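Local coordinates for protein oxidoreductase, Gfo/Idh/MocA family (Pseudomonas syringae pv. tomato, PDB 3DTY) that is probably an NAD(P)-dependent oxidoreductase of the Gfo/Idh/MocA family, with a nucleotide-binding Rossmann domain, and binds magnesium, at residues S65-A70 with R82-Q87. Sequence-based numbering, arbitrary orientation.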
ATOM      1  N   SER A  65      15.434  28.773 -39.182  1.00 20.87           N
ATOM      2  CA  SER A  65      16.796  28.291 -39.412  1.00 20.19           C
ATOM      3  C   SER A  65      17.856  29.323 -39.032  1.00 19.70           C
ATOM      4  O   SER A  65      18.913  28.977 -38.510  1.00 18.30           O
ATOM      5  CB  SER A  65      16.973  27.898 -40.876  1.00 21.06           C
ATOM      6  OG  SER A  65      16.656  28.991 -41.716  1.00 23.40           O
ATOM      7  N   GLU A  66      17.567  30.592 -39.287  1.00 19.71           N
ATOM      8  CA  GLU A  66      18.511  31.651 -38.962  1.00 21.06           C
ATOM      9  C   GLU A  66      18.547  31.944 -37.462  1.00 20.70           C
ATOM     10  O   GLU A  66      19.366  32.734 -36.998  1.00 20.57           O
ATOM     11  CB  GLU A  66      18.161  32.925 -39.739  1.00 23.08           C
ATOM     12  CG  GLU A  66      18.129  32.719 -41.253  1.00 26.81           C
ATOM     13  CD  GLU A  66      19.399  32.063 -41.784  1.00 28.53           C
ATOM     14  OE1 GLU A  66      20.470  32.704 -41.743  1.00 30.65           O
ATOM     15  OE2 GLU A  66      19.328  30.900 -42.237  1.00 28.14           O
ATOM     16  N   ARG A  67      17.663  31.302 -36.702  1.00 19.54           N
ATOM     17  CA  ARG A  67      17.629  31.518 -35.263  1.00 19.25           C
ATOM     18  C   ARG A  67      18.108  30.292 -34.490  1.00 18.92           C
ATOM     19  O   ARG A  67      17.933  30.196 -33.275  1.00 19.23           O
ATOM     20  CB  ARG A  67      16.229  31.964 -34.825  1.00 19.66           C
ATOM     21  CG  ARG A  67      15.820  33.289 -35.473  1.00 21.60           C
ATOM     22  CD  ARG A  67      14.468  33.816 -35.006  1.00 22.03           C
ATOM     23  NE  ARG A  67      14.545  34.571 -33.760  1.00 22.66           N
ATOM     24  CZ  ARG A  67      13.534  35.271 -33.249  1.00 24.14           C
ATOM     25  NH1 ARG A  67      12.363  35.317 -33.876  1.00 23.06           N
ATOM     26  NH2 ARG A  67      13.683  35.921 -32.106  1.00 23.67           N
ATOM     27  N   CYS A  68      18.711  29.355 -35.218  1.00 17.97           N
ATOM     28  CA  CYS A  68      19.303  28.164 -34.629  1.00 17.43           C
ATOM     29  C   CYS A  68      20.782  28.533 -34.568  1.00 17.54           C
ATOM     30  O   CYS A  68      21.566  28.171 -35.449  1.00 17.51           O
ATOM     31  CB  CYS A  68      19.129  26.950 -35.533  1.00 18.44           C
ATOM     32  SG  CYS A  68      17.438  26.381 -35.664  1.00 22.45           S
ATOM     33  N   TYR A  69      21.140  29.273 -33.525  1.00 16.15           N
ATOM     34  CA  TYR A  69      22.493  29.755 -33.310  1.00 14.82           C
ATOM     35  C   TYR A  69      23.520  28.671 -33.000  1.00 15.72           C
ATOM     36  O   TYR A  69      23.189  27.598 -32.494  1.00 15.98           O
ATOM     37  CB  TYR A  69      22.460  30.805 -32.204  1.00 15.07           C
ATOM     38  CG  TYR A  69      21.566  31.966 -32.565  1.00 16.29           C
ATOM     39  CD1 TYR A  69      22.016  32.981 -33.414  1.00 15.94           C
ATOM     40  CD2 TYR A  69      20.252  32.031 -32.098  1.00 15.40           C
ATOM     41  CE1 TYR A  69      21.180  34.031 -33.787  1.00 14.86           C
ATOM     42  CE2 TYR A  69      19.407  33.073 -32.460  1.00 15.43           C
ATOM     43  CZ  TYR A  69      19.879  34.072 -33.303  1.00 15.40           C
ATOM     44  OH  TYR A  69      19.060  35.123 -33.637  1.00 15.87           O
ATOM     45  N   ALA A  70      24.774  28.971 -33.314  1.00 17.01           N
ATOM     46  CA  ALA A  70      25.867  28.035 -33.097  1.00 18.05           C
ATOM     47  C   ALA A  70      26.266  27.972 -31.626  1.00 18.98           C
ATOM     48  O   ALA A  70      26.726  26.934 -31.147  1.00 19.54           O
ATOM     49  CB  ALA A  70      27.066  28.434 -33.954  1.00 16.56           C
ATOM     50  N   ARG A  82      17.004  42.224 -32.239  1.00 25.62           N
ATOM     51  CA  ARG A  82      15.696  42.001 -32.845  1.00 25.65           C
ATOM     52  C   ARG A  82      14.550  42.517 -31.982  1.00 26.03           C
ATOM     53  O   ARG A  82      14.596  42.429 -30.753  1.00 26.51           O
ATOM     54  CB  ARG A  82      15.505  40.506 -33.102  1.00 23.93           C
ATOM     55  CG  ARG A  82      16.613  39.879 -33.927  1.00 24.16           C
ATOM     56  CD  ARG A  82      16.328  38.416 -34.214  1.00 24.83           C
ATOM     57  NE  ARG A  82      14.990  38.229 -34.767  1.00 23.85           N
ATOM     58  CZ  ARG A  82      14.713  37.459 -35.811  1.00 22.80           C
ATOM     59  NH1 ARG A  82      15.681  36.798 -36.429  1.00 22.65           N
ATOM     60  NH2 ARG A  82      13.463  37.354 -36.241  1.00 21.07           N
ATOM     61  N   ALA A  83      13.518  43.050 -32.626  1.00 26.20           N
ATOM     62  CA  ALA A  83      12.359  43.570 -31.907  1.00 26.56           C
ATOM     63  C   ALA A  83      11.540  42.405 -31.380  1.00 25.89           C
ATOM     64  O   ALA A  83      10.872  42.511 -30.350  1.00 26.53           O
ATOM     65  CB  ALA A  83      11.504  44.436 -32.834  1.00 27.63           C
ATOM     66  N   ASP A  84      11.597  41.294 -32.100  1.00 25.38           N
ATOM     67  CA  ASP A  84      10.878  40.088 -31.718  1.00 24.67           C
ATOM     68  C   ASP A  84      11.894  39.102 -31.149  1.00 23.17           C
ATOM     69  O   ASP A  84      11.733  37.890 -31.267  1.00 23.82           O
ATOM     70  CB  ASP A  84      10.184  39.483 -32.940  1.00 25.19           C
ATOM     71  CG  ASP A  84      11.169  38.985 -33.979  1.00 26.17           C
ATOM     72  OD1 ASP A  84      12.261  39.578 -34.085  1.00 25.67           O
ATOM     73  OD2 ASP A  84      10.851  38.008 -34.691  1.00 27.62           O
ATOM     74  N   GLY A  85      12.949  39.639 -30.545  1.00 20.61           N
ATOM     75  CA  GLY A  85      13.981  38.798 -29.963  1.00 19.66           C
ATOM     76  C   GLY A  85      13.505  38.096 -28.702  1.00 18.06           C
ATOM     77  O   GLY A  85      12.569  38.548 -28.039  1.00 18.36           O
ATOM     78  N   ILE A  86      14.150  36.987 -28.362  1.00 16.77           N
ATOM     79  CA  ILE A  86      13.767  36.230 -27.176  1.00 14.04           C
ATOM     80  C   ILE A  86      13.680  37.089 -25.919  1.00 13.77           C
ATOM     81  O   ILE A  86      14.434  38.054 -25.747  1.00 11.63           O
ATOM     82  CB  ILE A  86      14.748  35.068 -26.904  1.00 14.33           C
ATOM     83  CG1 ILE A  86      16.184  35.593 -26.836  1.00 13.68           C
ATOM     84  CG2 ILE A  86      14.602  34.008 -27.982  1.00 13.73           C
ATOM     85  CD1 ILE A  86      17.196  34.546 -26.351  1.00 13.83           C
ATOM     86  N   GLN A  87      12.742  36.727 -25.050  1.00 12.84           N
ATOM     87  CA  GLN A  87      12.528  37.423 -23.788  1.00 13.04           C
ATOM     88  C   GLN A  87      13.042  36.563 -22.643  1.00 12.70           C
ATOM     89  O   GLN A  87      13.361  37.065 -21.564  1.00 11.23           O
ATOM     90  CB  GLN A  87      11.037  37.687 -23.572  1.00 13.91           C
ATOM     91  CG  GLN A  87      10.434  38.699 -24.519  1.00 14.57           C
ATOM     92  CD  GLN A  87       8.923  38.653 -24.513  1.00 14.95           C
ATOM     93  OE1 GLN A  87       8.315  37.734 -25.060  1.00 15.19           O
ATOM     94  NE2 GLN A  87       8.305  39.641 -23.884  1.00 19.07           N
TER
HETATM   95  O   HOH W   1       9.817  35.772 -32.627  1.00 26.81           O
HETATM   96  O   HOH W   2      19.040  36.645 -35.922  1.00 18.40           O
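R67 reaches D84 through both terminal nitrogens: NH2 donates a hydrogen bond to the backbone O of D84 (2.9 Å, N-H...O angle 162°), while NH1 forms a salt bridge with OD2 of D84 (3.2 Å). The pair joins two loops of the Rossmann-fold domain, one leading into helix 72-79 and the other running from it to strand 88-92. D84 O lies at the edge of the R67 guanidinium, close to its plane. A water accepts from NH1 of R67 and donates to the same D84 O.

R82 completes a salt-bridge network. Within the type I turn from R82 to G85, R82 grips the D84 carboxylate side-on, its NE to OD1 (3.1 Å) and its NH2 to OD2 (3.1 Å). The two guanidiniums lie flat on each other, planes 11° apart and centres 3.6 Å apart, with R67 NE over the centre of the R82 group. The shared carboxylate probably offsets the repulsion of these like charges, as does E79 of helix 72-79, which forms a salt bridge with R67 NH2 and accepts from I86 N and Y69 OH.

Farther out, the R67 and I86 side chains both touch V43 and A44 of strand 40-46. The R67 chain bends at chi3 (84°), where its guanidinium turns to lie face to face with that of R82; CD of R67, before the bend, lies 3.5 Å from R82 NH1. A second water donates to Y69 OH (2.7 Å) and weakly accepts from R82 NH1.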